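Local atomic coordinates of WbbZ protein (Klebsiella pneumoniae subsp. pneumoniae NTUH-K2044, PDB entry 6X1L), a protein that is of unestablished function but belongs to the polysaccharide pyruvyl transferase family and so probably acts in bacterial surface polysaccharide synthesis. Residues Phe24-Asn29 / Ala41-Phe46; Ile68-Gly73 / Lys98-Pro103; Pro103-Gly108 / Phe123-Ile128; Lys119-Cys124 / Asn143-Asp148. All coordinates share one frame; numbering follows the deposited sequence.

Interaction 1. Residues Phe24-Asn29 / Ala41-Phe46; sequences FVYKAN and ATYDFF
Tyr26 meets Thr42, Tyr43 and Phe46 of the helix with three different parts of its side chain. Phe46 presents its edge to one face, CE2 lying 4.0 Å from Tyr26 CD1 and offset toward the rim; the planes stand at 89°, a T-shaped pair. At the edge of the Tyr26 ring, near its plane, Tyr43 OH comes to 3.5 Å from Tyr26 CE2. Thr42 CG2 sits 3.8 Å from Tyr26 OH, at the phenol end. This aromatic cluster fills the space between strand 23-27 and helix 33-48, the first two elements of a beta-alpha-beta unit completed by strand 53-55, with strand and helix running nearly antiparallel. A water links the polar ends, 2.8 Å from Tyr26 OH, and donates to Thr42 OG1. The bond from CA to CB of Tyr26 points toward the helix, and chi1 of 174° sets CG anti to the backbone N. Further out, Tyr43 OH is hydrogen-bonded to Trp200 O and Thr42 OG1 to Ile38 O, while Ile70 of the adjacent strand packs against Tyr26.

Interaction 2. Residues Ile68-Gly73 / Lys98-Pro103; sequences ILIFGG and KVIIMP
Ile100 CD1 touches two isoleucines of the neighbouring strand, 3.7 Å from Ile68 CG2 and 3.7 Å from Ile70 CD1. Ile70 and Ile100 extend alongside one another; chi2 of Ile70, -65°, swings CD1 back to that meeting. Farther along, Ile70 CG2 packs 3.6 Å from CG of Met102, a selenomethionine. On the other face of the sheet Leu69 CD2 touches Val99 CG2 at 4.0 Å. Between these layers the parallel backbones exchange four hydrogen bonds: Leu69 N to Lys98 O, Ile100 N to Leu69 O (2.8 Å), Phe71 N to Ile100 O and Met102 N to Phe71 O. At the partly exposed end Lys98 lays CB against Ile68 CG1, then its chain leads off and NZ bonds to Asp118 O. Helix 6-21 covers the isoleucine face, Tyr18 reaching Ile100 while Phe11 and Leu15 reach Met102; strands 23-27 and 120-124 flank the pair, and helix 84-92 makes the crossover between its two strands.

Interaction 3. Residues Pro103-Gly108 / Phe123-Ile128; sequences PSTIRG and FCRENI
Arg125 reaches across to Pro103, Ser104 and Thr105. Its CB lies 4.0 Å from Pro103 CB. CG stands between the backbone N and the carbonyl carbon (chi1 66°), 3.5 Å from both Ser104 O and Thr105 OG1, and from there the chain runs extended. CD passes near Pro103 O; NE then donates to Thr105 OG1 at 2.8 Å, a fairly straight bond (162°) with the hydroxyl oxygen near the guanidinium plane. At the tip, NH1 forms a salt bridge with Asp149. Having accepted from NE, the Thr105 hydroxyl donates to Glu126 OE2 at 2.8 Å, on the anti lone pair of that oxygen. Arg125 as donor and Glu126 as acceptor thus fix the direction of the Thr105 O-H. The contact lies where strands 98-104 and 120-124 run out at their C-terminal ends, inside a beta-alpha-beta unit, and Ser104 N to Phe123 O and Arg125 N to Ser104 O continue the parallel pairing. Glu126 is the N-cap residue of helix 127-135. Its OE2 also takes a weak, long salt bridge from Arg107 NH1 (3.4 Å), the side chains meeting tip to tip with guanidinium and carboxylate planes 87° apart. Ile128 CG2 lies over one face of the Arg107 guanidinium and Thr105 CG2 over the opposite face. Thr129 OG1 joins this polar group, hydrogen-bonded to both Glu126 OE2 and Arg107 NH1.

Interaction 4. Residues Lys119-Cys124 / Asn143-Asp148; sequences KFVVFC and NVFITD
Phe123 and Phe145 are neighbours on one face of the sheet, directed alike. Their planes are nearly parallel, 17° apart, but slid so that the rings barely overlap, with centroids 4.9 Å apart. Phe145 CD2 sits over the rim of one Phe123 face, and Phe145 CB comes to 3.6 Å from Phe123 CD1. Both residues start with CG anti to the carbonyl carbon (chi1 -70° and -53°). Val121 CG1 comes up to the edge of the Phe145 ring, 3.8 Å from CE2. On the opposite face the contact is made by smaller groups: Cys124 SG packs 3.8 Å from Val144 CG2, with Val122 beside them. Between the two layers the backbones exchange four hydrogen bonds. Val122 N donates to Asn143 O, Phe145 N to Val122 O, Cys124 N to Phe145 O at 2.7 Å, and Thr147 N to Cys124 O. Leu14 of helix 6-21 packs on both phenylalanines, whereas Ile133 of helix 127-135 packs on Val144 and Thr129 on Cys124. Two adjacent parallel strands with the connecting helix 127-135 packed on one face make a classic beta-alpha-beta crossover, here at the 144-146 border of a Rossmann-like sheet, as expected for a protein of the GT-B clan.

All four contacts belong to the same six-stranded parallel sheet. Interaction 1 fastens a helix to it; interactions 2 and 4 pair neighbouring strands, and interaction 3 follows two of those strands into the loops beyond. Interactions 1 and 2 meet where strands 23-27 and 67-71 pair, Val25 O lying 2.7 Å from Ile70 N, a probable hydrogen bond. Interactions 2 and 3 share Pro103; interactions 3 and 4 share Phe123 and Cys124. All are largely buried, though interaction 3 includes the exposed Ile128. Their chemistry differs with their place in the fold: aromatic with a bridging water in interaction 1, aliphatic in 2, partly aromatic in 4, and charged in 3.

Interaction 1. Residues Phe24-Asn29 / Ala41-Phe46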
loop_
_atom_site.group_PDB
_atom_site.type_symbol
_atom_site.label_atom_id
_atom_site.label_comp_id
_atom_site.label_asym_id
_atom_site.label_seq_id
_atom_site.Cartn_x
_atom_site.Cartn_y
_atom_site.Cartn_z
ATOM N N PHE A 24 -21.678 13.560 -13.858
ATOM C CA PHE A 24 -20.267 13.239 -14.008
ATOM C C PHE A 24 -20.077 11.731 -14.116
ATOM O O PHE A 24 -20.577 10.974 -13.277
ATOM C CB PHE A 24 -19.457 13.778 -12.827
ATOM C CG PHE A 24 -19.347 15.277 -12.787
ATOM C CD1 PHE A 24 -19.874 16.063 -13.802
ATOM C CD2 PHE A 24 -18.700 15.901 -11.732
ATOM C CE1 PHE A 24 -19.765 17.435 -13.757
ATOM C CE2 PHE A 24 -18.584 17.277 -11.685
ATOM C CZ PHE A 24 -19.119 18.044 -12.697
ATOM N N VAL A 25 -19.359 11.303 -15.148
ATOM C CA VAL A 25 -18.879 9.933 -15.282
ATOM C C VAL A 25 -17.369 9.994 -15.121
ATOM O O VAL A 25 -16.675 10.584 -15.960
ATOM C CB VAL A 25 -19.269 9.312 -16.629
ATOM C CG1 VAL A 25 -18.780 7.873 -16.707
ATOM C CG2 VAL A 25 -20.776 9.392 -16.841
ATOM N N TYR A 26 -16.850 9.404 -14.047
ATOM C CA TYR A 26 -15.467 9.616 -13.638
ATOM C C TYR A 26 -14.623 8.380 -13.913
ATOM O O TYR A 26 -14.999 7.265 -13.536
ATOM C CB TYR A 26 -15.388 9.991 -12.156
ATOM C CG TYR A 26 -13.975 10.080 -11.619
ATOM C CD1 TYR A 26 -13.124 11.099 -12.018
ATOM C CD2 TYR A 26 -13.495 9.144 -10.704
ATOM C CE1 TYR A 26 -11.833 11.188 -11.531
ATOM C CE2 TYR A 26 -12.205 9.225 -10.209
ATOM C CZ TYR A 26 -11.380 10.249 -10.626
ATOM O OH TYR A 26 -10.097 10.339 -10.142
ATOM N N LYS A 27 -13.480 8.588 -14.567
ATOM C CA LYS A 27 -12.473 7.553 -14.773
ATOM C C LYS A 27 -11.180 8.018 -14.118
ATOM O O LYS A 27 -10.563 8.988 -14.576
ATOM C CB LYS A 27 -12.249 7.268 -16.256
ATOM C CG LYS A 27 -11.229 6.158 -16.497
ATOM C CD LYS A 27 -11.716 4.840 -15.905
ATOM C CE LYS A 27 -10.619 3.775 -15.881
ATOM N NZ LYS A 27 -9.565 4.065 -14.864
ATOM N N ALA A 28 -10.776 7.333 -13.053
ATOM C CA ALA A 28 -9.509 7.637 -12.404
ATOM C C ALA A 28 -8.347 7.277 -13.321
ATOM O O ALA A 28 -8.380 6.265 -14.024
ATOM C CB ALA A 28 -9.388 6.875 -11.082
ATOM N N ASN A 29 -7.323 8.110 -13.306
ATOM C CA ASN A 29 -6.118 7.827 -14.074
ATOM C C ASN A 29 -5.419 6.598 -13.503
ATOM O O ASN A 29 -5.175 6.543 -12.293
ATOM C CB ASN A 29 -5.181 9.032 -14.032
ATOM C CG ASN A 29 -3.985 8.880 -14.950
ATOM O OD1 ASN A 29 -4.126 8.491 -16.108
ATOM N ND2 ASN A 29 -2.797 9.185 -14.434
ATOM N N ALA A 41 -7.105 12.719 -3.603
ATOM C CA ALA A 41 -7.416 14.145 -3.557
ATOM C C ALA A 41 -8.633 14.493 -4.403
ATOM O O ALA A 41 -9.392 15.404 -4.053
ATOM C CB ALA A 41 -6.206 14.955 -4.021
ATOM N N THR A 42 -8.838 13.790 -5.517
ATOM C CA THR A 42 -10.032 14.031 -6.319
ATOM C C THR A 42 -11.287 13.589 -5.577
ATOM O O THR A 42 -12.321 14.262 -5.640
ATOM C CB THR A 42 -9.915 13.313 -7.663
ATOM O OG1 THR A 42 -8.712 13.729 -8.320
ATOM C CG2 THR A 42 -11.101 13.653 -8.554
ATOM N N TYR A 43 -11.213 12.469 -4.850
ATOM C CA TYR A 43 -12.362 12.053 -4.053
ATOM C C TYR A 43 -12.625 13.039 -2.923
ATOM O O TYR A 43 -13.783 13.339 -2.613
ATOM C CB TYR A 43 -12.148 10.633 -3.520
ATOM C CG TYR A 43 -12.073 9.605 -4.628
ATOM C CD1 TYR A 43 -13.040 9.566 -5.624
ATOM C CD2 TYR A 43 -11.022 8.700 -4.700
ATOM C CE1 TYR A 43 -12.976 8.642 -6.650
ATOM C CE2 TYR A 43 -10.945 7.770 -5.724
ATOM C CZ TYR A 43 -11.926 7.746 -6.696
ATOM O OH TYR A 43 -11.856 6.824 -7.717
ATOM N N ASP A 44 -11.563 13.557 -2.298
ATOM C CA ASP A 44 -11.731 14.610 -1.301
ATOM C C ASP A 44 -12.377 15.843 -1.922
ATOM O O ASP A 44 -13.226 16.493 -1.300
ATOM C CB ASP A 44 -10.377 14.971 -0.690
ATOM C CG ASP A 44 -9.754 13.813 0.081
ATOM O OD1 ASP A 44 -10.429 12.780 0.248
ATOM O OD2 ASP A 44 -8.589 13.937 0.515
ATOM N N PHE A 45 -11.985 16.174 -3.151
ATOM C CA PHE A 45 -12.534 17.348 -3.826
ATOM C C PHE A 45 -14.017 17.173 -4.134
ATOM O O PHE A 45 -14.808 18.104 -3.945
ATOM C CB PHE A 45 -11.740 17.614 -5.103
ATOM C CG PHE A 45 -12.349 18.669 -5.988
ATOM C CD1 PHE A 45 -12.113 20.009 -5.750
ATOM C CD2 PHE A 45 -13.149 18.315 -7.058
ATOM C CE1 PHE A 45 -12.669 20.980 -6.565
ATOM C CE2 PHE A 45 -13.710 19.280 -7.868
ATOM C CZ PHE A 45 -13.468 20.613 -7.625
ATOM N N PHE A 46 -14.416 15.989 -4.608
ATOM C CA PHE A 46 -15.827 15.736 -4.883
ATOM C C PHE A 46 -16.666 15.828 -3.615
ATOM O O PHE A 46 -17.735 16.449 -3.612
ATOM C CB PHE A 46 -16.001 14.358 -5.522
ATOM C CG PHE A 46 -15.489 14.269 -6.930
ATOM C CD1 PHE A 46 -15.374 15.403 -7.715
ATOM C CD2 PHE A 46 -15.128 13.044 -7.472
ATOM C CE1 PHE A 46 -14.906 15.321 -9.014
ATOM C CE2 PHE A 46 -14.660 12.954 -8.769
ATOM C CZ PHE A 46 -14.550 14.095 -9.542
HETATM O O HOH W 1 -8.601 12.688 -10.678
#

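Interaction 2. Residues Ile68-Gly73 / Lys98-Pro103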
loop_
_atom_site.group_PDB
_atom_site.type_symbol
_atom_site.label_atom_id
_atom_site.label_comp_id
_atom_site.label_asym_id
_atom_site.label_seq_id
_atom_site.Cartn_x
_atom_site.Cartn_y
_atom_site.Cartn_z
ATOM N N ILE A 68 -21.001 13.902 -19.012
ATOM C CA ILE A 68 -19.654 14.427 -19.182
ATOM C C ILE A 68 -18.674 13.429 -18.583
ATOM O O ILE A 68 -18.850 12.990 -17.439
ATOM C CB ILE A 68 -19.503 15.808 -18.518
ATOM C CG1 ILE A 68 -20.247 16.871 -19.334
ATOM C CG2 ILE A 68 -18.037 16.167 -18.353
ATOM C CD1 ILE A 68 -20.128 18.266 -18.771
ATOM N N LEU A 69 -17.652 13.063 -19.353
ATOM C CA LEU A 69 -16.588 12.210 -18.839
ATOM C C LEU A 69 -15.571 13.067 -18.098
ATOM O O LEU A 69 -14.996 14.000 -18.673
ATOM C CB LEU A 69 -15.911 11.436 -19.968
ATOM C CG LEU A 69 -14.660 10.652 -19.550
ATOM C CD1 LEU A 69 -15.025 9.441 -18.693
ATOM C CD2 LEU A 69 -13.838 10.232 -20.761
ATOM N N ILE A 70 -15.363 12.764 -16.823
ATOM C CA ILE A 70 -14.316 13.390 -16.027
ATOM C C ILE A 70 -13.125 12.445 -16.083
ATOM O O ILE A 70 -13.146 11.362 -15.488
ATOM C CB ILE A 70 -14.765 13.649 -14.588
ATOM C CG1 ILE A 70 -16.098 14.396 -14.561
ATOM C CG2 ILE A 70 -13.695 14.413 -13.825
ATOM C CD1 ILE A 70 -16.037 15.805 -15.136
ATOM N N PHE A 71 -12.088 12.834 -16.819
ATOM C CA PHE A 71 -10.883 12.023 -16.916
ATOM C C PHE A 71 -9.897 12.483 -15.850
ATOM O O PHE A 71 -9.480 13.647 -15.847
ATOM C CB PHE A 71 -10.263 12.108 -18.308
ATOM C CG PHE A 71 -9.121 11.158 -18.511
ATOM C CD1 PHE A 71 -9.341 9.790 -18.533
ATOM C CD2 PHE A 71 -7.830 11.628 -18.668
ATOM C CE1 PHE A 71 -8.293 8.909 -18.712
ATOM C CE2 PHE A 71 -6.777 10.751 -18.847
ATOM C CZ PHE A 71 -7.008 9.391 -18.869
ATOM N N GLY A 72 -9.522 11.566 -14.956
ATOM C CA GLY A 72 -8.720 11.943 -13.806
ATOM C C GLY A 72 -7.387 12.546 -14.206
ATOM O O GLY A 72 -6.839 12.254 -15.269
ATOM N N GLY A 73 -6.871 13.404 -13.334
ATOM C CA GLY A 73 -5.626 14.089 -13.610
ATOM C C GLY A 73 -4.438 13.147 -13.617
ATOM O O GLY A 73 -4.513 11.989 -13.209
ATOM N N LYS A 98 -19.174 16.136 -23.282
ATOM C CA LYS A 98 -17.878 16.780 -23.125
ATOM C C LYS A 98 -16.934 15.809 -22.434
ATOM O O LYS A 98 -17.362 14.858 -21.776
ATOM C CB LYS A 98 -17.964 18.070 -22.296
ATOM C CG LYS A 98 -18.794 19.178 -22.909
ATOM C CD LYS A 98 -18.133 19.724 -24.155
ATOM C CE LYS A 98 -18.918 20.895 -24.719
ATOM N NZ LYS A 98 -18.304 21.380 -25.981
ATOM N N VAL A 99 -15.639 16.061 -22.589
ATOM C CA VAL A 99 -14.608 15.354 -21.841
ATOM C C VAL A 99 -13.808 16.398 -21.078
ATOM O O VAL A 99 -13.165 17.267 -21.682
ATOM C CB VAL A 99 -13.702 14.508 -22.744
ATOM C CG1 VAL A 99 -12.453 14.081 -21.981
ATOM C CG2 VAL A 99 -14.456 13.284 -23.232
ATOM N N ILE A 100 -13.857 16.322 -19.752
ATOM C CA ILE A 100 -13.121 17.227 -18.880
ATOM C C ILE A 100 -11.858 16.514 -18.422
ATOM O O ILE A 100 -11.928 15.478 -17.749
ATOM C CB ILE A 100 -13.969 17.671 -17.680
ATOM C CG1 ILE A 100 -15.191 18.461 -18.148
ATOM C CG2 ILE A 100 -13.131 18.502 -16.723
ATOM C CD1 ILE A 100 -16.068 18.940 -17.016
ATOM N N ILE A 101 -10.704 17.063 -18.788
ATOM C CA ILE A 101 -9.421 16.518 -18.368
ATOM C C ILE A 101 -9.003 17.252 -17.100
ATOM O O ILE A 101 -8.687 18.443 -17.138
ATOM C CB ILE A 101 -8.365 16.647 -19.470
ATOM C CG1 ILE A 101 -8.785 15.832 -20.697
ATOM C CG2 ILE A 101 -7.004 16.195 -18.958
ATOM C CD1 ILE A 101 -7.777 15.853 -21.826
HETATM N N MSE A 102 -9.014 16.544 -15.973
HETATM C CA MSE A 102 -8.619 17.122 -14.688
HETATM C C MSE A 102 -7.131 17.514 -14.735
HETATM O O MSE A 102 -6.409 17.029 -15.606
HETATM C CB MSE A 102 -8.933 16.128 -13.562
HETATM C CG MSE A 102 -10.423 15.817 -13.450
HETATM SE SE MSE A 102 -11.528 17.373 -12.957
HETATM C CE MSE A 102 -11.382 17.171 -11.009
ATOM N N PRO A 103 -6.679 18.408 -13.817
ATOM C CA PRO A 103 -5.338 19.008 -13.950
ATOM C C PRO A 103 -4.235 18.037 -14.342
ATOM O O PRO A 103 -3.888 17.127 -13.578
ATOM C CB PRO A 103 -5.090 19.594 -12.556
ATOM C CG PRO A 103 -6.452 20.000 -12.108
ATOM C CD PRO A 103 -7.394 18.948 -12.641
#

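Interaction 3. Residues Pro103-Gly108 / Phe123-Ile128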
loop_
_atom_site.group_PDB
_atom_site.type_symbol
_atom_site.label_atom_id
_atom_site.label_comp_id
_atom_site.label_asym_id
_atom_site.label_seq_id
_atom_site.Cartn_x
_atom_site.Cartn_y
_atom_site.Cartn_z
ATOM N N PRO A 103 -6.679 18.408 -13.817
ATOM C CA PRO A 103 -5.338 19.008 -13.950
ATOM C C PRO A 103 -4.235 18.037 -14.342
ATOM O O PRO A 103 -3.888 17.127 -13.578
ATOM C CB PRO A 103 -5.090 19.594 -12.556
ATOM C CG PRO A 103 -6.452 20.000 -12.108
ATOM C CD PRO A 103 -7.394 18.948 -12.641
ATOM N N SER A 104 -3.671 18.233 -15.533
ATOM C CA SER A 104 -2.807 17.232 -16.140
ATOM C C SER A 104 -1.577 17.872 -16.770
ATOM O O SER A 104 -1.541 19.071 -17.063
ATOM C CB SER A 104 -3.559 16.419 -17.202
ATOM O OG SER A 104 -4.576 15.629 -16.609
ATOM N N THR A 105 -0.563 17.032 -16.966
ATOM C CA THR A 105 0.614 17.356 -17.760
ATOM C C THR A 105 0.475 16.631 -19.091
ATOM O O THR A 105 0.328 15.405 -19.121
ATOM C CB THR A 105 1.900 16.939 -17.041
ATOM O OG1 THR A 105 2.172 17.853 -15.968
ATOM C CG2 THR A 105 3.082 16.922 -18.002
ATOM N N ILE A 106 0.496 17.390 -20.185
ATOM C CA ILE A 106 0.250 16.869 -21.524
ATOM C C ILE A 106 1.440 17.225 -22.402
ATOM O O ILE A 106 1.916 18.366 -22.378
ATOM C CB ILE A 106 -1.054 17.436 -22.115
ATOM C CG1 ILE A 106 -2.243 17.090 -21.217
ATOM C CG2 ILE A 106 -1.278 16.918 -23.526
ATOM C CD1 ILE A 106 -3.535 17.745 -21.649
ATOM N N ARG A 107 1.923 16.253 -23.172
ATOM C CA ARG A 107 3.026 16.466 -24.102
ATOM C C ARG A 107 2.667 15.816 -25.426
ATOM O O ARG A 107 2.381 14.615 -25.472
ATOM C CB ARG A 107 4.337 15.887 -23.561
ATOM C CG ARG A 107 4.799 16.484 -22.237
ATOM C CD ARG A 107 5.256 17.931 -22.397
ATOM N NE ARG A 107 5.813 18.459 -21.156
ATOM C CZ ARG A 107 5.123 19.167 -20.267
ATOM N NH1 ARG A 107 3.845 19.447 -20.485
ATOM N NH2 ARG A 107 5.712 19.596 -19.157
ATOM N N GLY A 108 2.678 16.606 -26.500
ATOM C CA GLY A 108 2.381 16.029 -27.793
ATOM C C GLY A 108 0.907 15.693 -27.930
ATOM O O GLY A 108 0.036 16.320 -27.318
ATOM N N PHE A 123 -7.790 21.009 -18.178
ATOM C CA PHE A 123 -7.170 21.646 -17.025
ATOM C C PHE A 123 -5.697 21.262 -16.997
ATOM O O PHE A 123 -5.360 20.073 -17.030
ATOM C CB PHE A 123 -7.873 21.242 -15.730
ATOM C CG PHE A 123 -9.248 21.825 -15.589
ATOM C CD1 PHE A 123 -9.435 23.045 -14.964
ATOM C CD2 PHE A 123 -10.350 21.160 -16.101
ATOM C CE1 PHE A 123 -10.699 23.593 -14.847
ATOM C CE2 PHE A 123 -11.616 21.700 -15.986
ATOM C CZ PHE A 123 -11.791 22.920 -15.358
ATOM N N CYS A 124 -4.830 22.268 -16.942
ATOM C CA CYS A 124 -3.388 22.090 -16.993
ATOM C C CYS A 124 -2.792 22.375 -15.622
ATOM O O CYS A 124 -3.150 23.364 -14.973
ATOM C CB CYS A 124 -2.771 23.019 -18.041
ATOM S SG CYS A 124 -3.692 23.044 -19.601
ATOM N N ARG A 125 -1.880 21.509 -15.181
ATOM C CA ARG A 125 -1.299 21.638 -13.853
ATOM C C ARG A 125 0.046 22.358 -13.854
ATOM O O ARG A 125 0.695 22.432 -12.806
ATOM C CB ARG A 125 -1.169 20.261 -13.189
ATOM C CG ARG A 125 -0.182 19.315 -13.844
ATOM C CD ARG A 125 -0.212 17.953 -13.135
ATOM N NE ARG A 125 0.813 17.049 -13.646
ATOM C CZ ARG A 125 0.960 15.790 -13.246
ATOM N NH1 ARG A 125 0.139 15.282 -12.336
ATOM N NH2 ARG A 125 1.922 15.038 -13.762
ATOM N N GLU A 126 0.481 22.887 -14.997
ATOM C CA GLU A 126 1.660 23.746 -15.035
ATOM C C GLU A 126 1.625 24.587 -16.307
ATOM O O GLU A 126 0.763 24.413 -17.170
ATOM C CB GLU A 126 2.964 22.942 -14.930
ATOM C CG GLU A 126 2.874 21.484 -15.381
ATOM C CD GLU A 126 2.941 21.326 -16.883
ATOM O OE1 GLU A 126 3.212 22.334 -17.577
ATOM O OE2 GLU A 126 2.730 20.194 -17.366
ATOM N N ASN A 127 2.597 25.499 -16.409
ATOM C CA ASN A 127 2.584 26.529 -17.449
ATOM C C ASN A 127 2.962 25.988 -18.820
ATOM O O ASN A 127 2.571 26.570 -19.841
ATOM C CB ASN A 127 3.539 27.662 -17.074
ATOM C CG ASN A 127 2.887 28.709 -16.204
ATOM O OD1 ASN A 127 1.781 29.168 -16.487
ATOM N ND2 ASN A 127 3.572 29.095 -15.134
ATOM N N ILE A 128 3.751 24.914 -18.872
ATOM C CA ILE A 128 4.170 24.370 -20.158
ATOM C C ILE A 128 2.989 23.723 -20.866
ATOM O O ILE A 128 2.769 23.936 -22.064
ATOM C CB ILE A 128 5.333 23.379 -19.970
ATOM C CG1 ILE A 128 6.538 24.090 -19.353
ATOM C CG2 ILE A 128 5.704 22.744 -21.305
ATOM C CD1 ILE A 128 7.787 23.247 -19.309
#

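Interaction 4. Residues Lys119-Cys124 / Asn143-Asp148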
loop_
_atom_site.group_PDB
_atom_site.type_symbol
_atom_site.label_atom_id
_atom_site.label_comp_id
_atom_site.label_asym_id
_atom_site.label_seq_id
_atom_site.Cartn_x
_atom_site.Cartn_y
_atom_site.Cartn_z
ATOM N N LYS A 119 -15.058 19.328 -27.917
ATOM C CA LYS A 119 -15.524 18.499 -26.817
ATOM C C LYS A 119 -14.620 18.524 -25.596
ATOM O O LYS A 119 -15.074 18.142 -24.512
ATOM C CB LYS A 119 -15.698 17.044 -27.280
ATOM C CG LYS A 119 -16.447 16.919 -28.598
ATOM C CD LYS A 119 -16.939 15.504 -28.842
ATOM C CE LYS A 119 -18.074 15.150 -27.901
ATOM N NZ LYS A 119 -18.623 13.802 -28.205
ATOM N N PHE A 120 -13.378 18.986 -25.730
ATOM C CA PHE A 120 -12.405 18.954 -24.646
ATOM C C PHE A 120 -12.506 20.197 -23.773
ATOM O O PHE A 120 -12.605 21.321 -24.274
ATOM C CB PHE A 120 -10.981 18.855 -25.197
ATOM C CG PHE A 120 -10.507 17.456 -25.432
ATOM C CD1 PHE A 120 -10.997 16.403 -24.681
ATOM C CD2 PHE A 120 -9.553 17.196 -26.399
ATOM C CE1 PHE A 120 -10.545 15.115 -24.898
ATOM C CE2 PHE A 120 -9.098 15.914 -26.622
ATOM C CZ PHE A 120 -9.595 14.872 -25.874
ATOM N N VAL A 121 -12.467 19.984 -22.461
ATOM C CA VAL A 121 -12.205 21.039 -21.491
ATOM C C VAL A 121 -10.967 20.597 -20.724
ATOM O O VAL A 121 -11.006 19.593 -20.000
ATOM C CB VAL A 121 -13.396 21.286 -20.558
ATOM C CG1 VAL A 121 -13.068 22.388 -19.563
ATOM C CG2 VAL A 121 -14.634 21.652 -21.372
ATOM N N VAL A 122 -9.862 21.317 -20.905
ATOM C CA VAL A 122 -8.546 20.855 -20.477
ATOM C C VAL A 122 -8.086 21.683 -19.287
ATOM O O VAL A 122 -7.974 22.911 -19.379
ATOM C CB VAL A 122 -7.515 20.932 -21.613
ATOM C CG1 VAL A 122 -6.210 20.280 -21.172
ATOM C CG2 VAL A 122 -8.055 20.275 -22.871
ATOM N N PHE A 123 -7.790 21.009 -18.178
ATOM C CA PHE A 123 -7.170 21.646 -17.025
ATOM C C PHE A 123 -5.697 21.262 -16.997
ATOM O O PHE A 123 -5.360 20.073 -17.030
ATOM C CB PHE A 123 -7.873 21.242 -15.730
ATOM C CG PHE A 123 -9.248 21.825 -15.589
ATOM C CD1 PHE A 123 -9.435 23.045 -14.964
ATOM C CD2 PHE A 123 -10.350 21.160 -16.101
ATOM C CE1 PHE A 123 -10.699 23.593 -14.847
ATOM C CE2 PHE A 123 -11.616 21.700 -15.986
ATOM C CZ PHE A 123 -11.791 22.920 -15.358
ATOM N N CYS A 124 -4.830 22.268 -16.942
ATOM C CA CYS A 124 -3.388 22.090 -16.993
ATOM C C CYS A 124 -2.792 22.375 -15.622
ATOM O O CYS A 124 -3.150 23.364 -14.973
ATOM C CB CYS A 124 -2.771 23.019 -18.041
ATOM S SG CYS A 124 -3.692 23.044 -19.601
ATOM N N ASN A 143 -12.254 26.684 -22.540
ATOM C CA ASN A 143 -12.002 25.256 -22.682
ATOM C C ASN A 143 -10.563 24.876 -22.345
ATOM O O ASN A 143 -10.173 23.726 -22.569
ATOM C CB ASN A 143 -12.358 24.771 -24.094
ATOM C CG ASN A 143 -11.643 25.547 -25.177
ATOM O OD1 ASN A 143 -10.916 26.499 -24.896
ATOM N ND2 ASN A 143 -11.839 25.139 -26.425
ATOM N N VAL A 144 -9.763 25.803 -21.823
ATOM C CA VAL A 144 -8.457 25.470 -21.261
ATOM C C VAL A 144 -8.238 26.337 -20.028
ATOM O O VAL A 144 -8.529 27.538 -20.044
ATOM C CB VAL A 144 -7.309 25.634 -22.279
ATOM C CG1 VAL A 144 -7.199 27.073 -22.781
ATOM C CG2 VAL A 144 -5.991 25.164 -21.673
ATOM N N PHE A 145 -7.767 25.713 -18.948
ATOM C CA PHE A 145 -7.552 26.373 -17.669
ATOM C C PHE A 145 -6.249 25.864 -17.069
ATOM O O PHE A 145 -5.750 24.795 -17.434
ATOM C CB PHE A 145 -8.692 26.108 -16.670
ATOM C CG PHE A 145 -10.062 26.426 -17.193
ATOM C CD1 PHE A 145 -10.695 27.606 -16.836
ATOM C CD2 PHE A 145 -10.731 25.537 -18.021
ATOM C CE1 PHE A 145 -11.958 27.897 -17.303
ATOM C CE2 PHE A 145 -11.995 25.829 -18.497
ATOM C CZ PHE A 145 -12.607 27.009 -18.138
ATOM N N ILE A 146 -5.714 26.625 -16.119
ATOM C CA ILE A 146 -4.502 26.247 -15.406
ATOM C C ILE A 146 -4.783 26.302 -13.910
ATOM O O ILE A 146 -5.411 27.249 -13.421
ATOM C CB ILE A 146 -3.309 27.149 -15.782
ATOM C CG1 ILE A 146 -2.040 26.699 -15.053
ATOM C CG2 ILE A 146 -3.615 28.613 -15.496
ATOM C CD1 ILE A 146 -0.773 27.295 -15.616
ATOM N N THR A 147 -4.336 25.279 -13.187
ATOM C CA THR A 147 -4.528 25.221 -11.745
ATOM C C THR A 147 -3.619 24.128 -11.202
ATOM O O THR A 147 -3.008 23.371 -11.959
ATOM C CB THR A 147 -6.000 24.978 -11.384
ATOM O OG1 THR A 147 -6.174 25.047 -9.964
ATOM C CG2 THR A 147 -6.472 23.629 -11.899
ATOM N N ASP A 148 -3.522 24.063 -9.878
ATOM C CA ASP A 148 -2.617 23.115 -9.240
ATOM C C ASP A 148 -3.046 21.675 -9.496
ATOM O O ASP A 148 -4.231 21.371 -9.657
ATOM C CB ASP A 148 -2.555 23.368 -7.733
ATOM C CG ASP A 148 -1.770 24.615 -7.384
ATOM O OD1 ASP A 148 -0.697 24.834 -7.984
ATOM O OD2 ASP A 148 -2.230 25.380 -6.509
#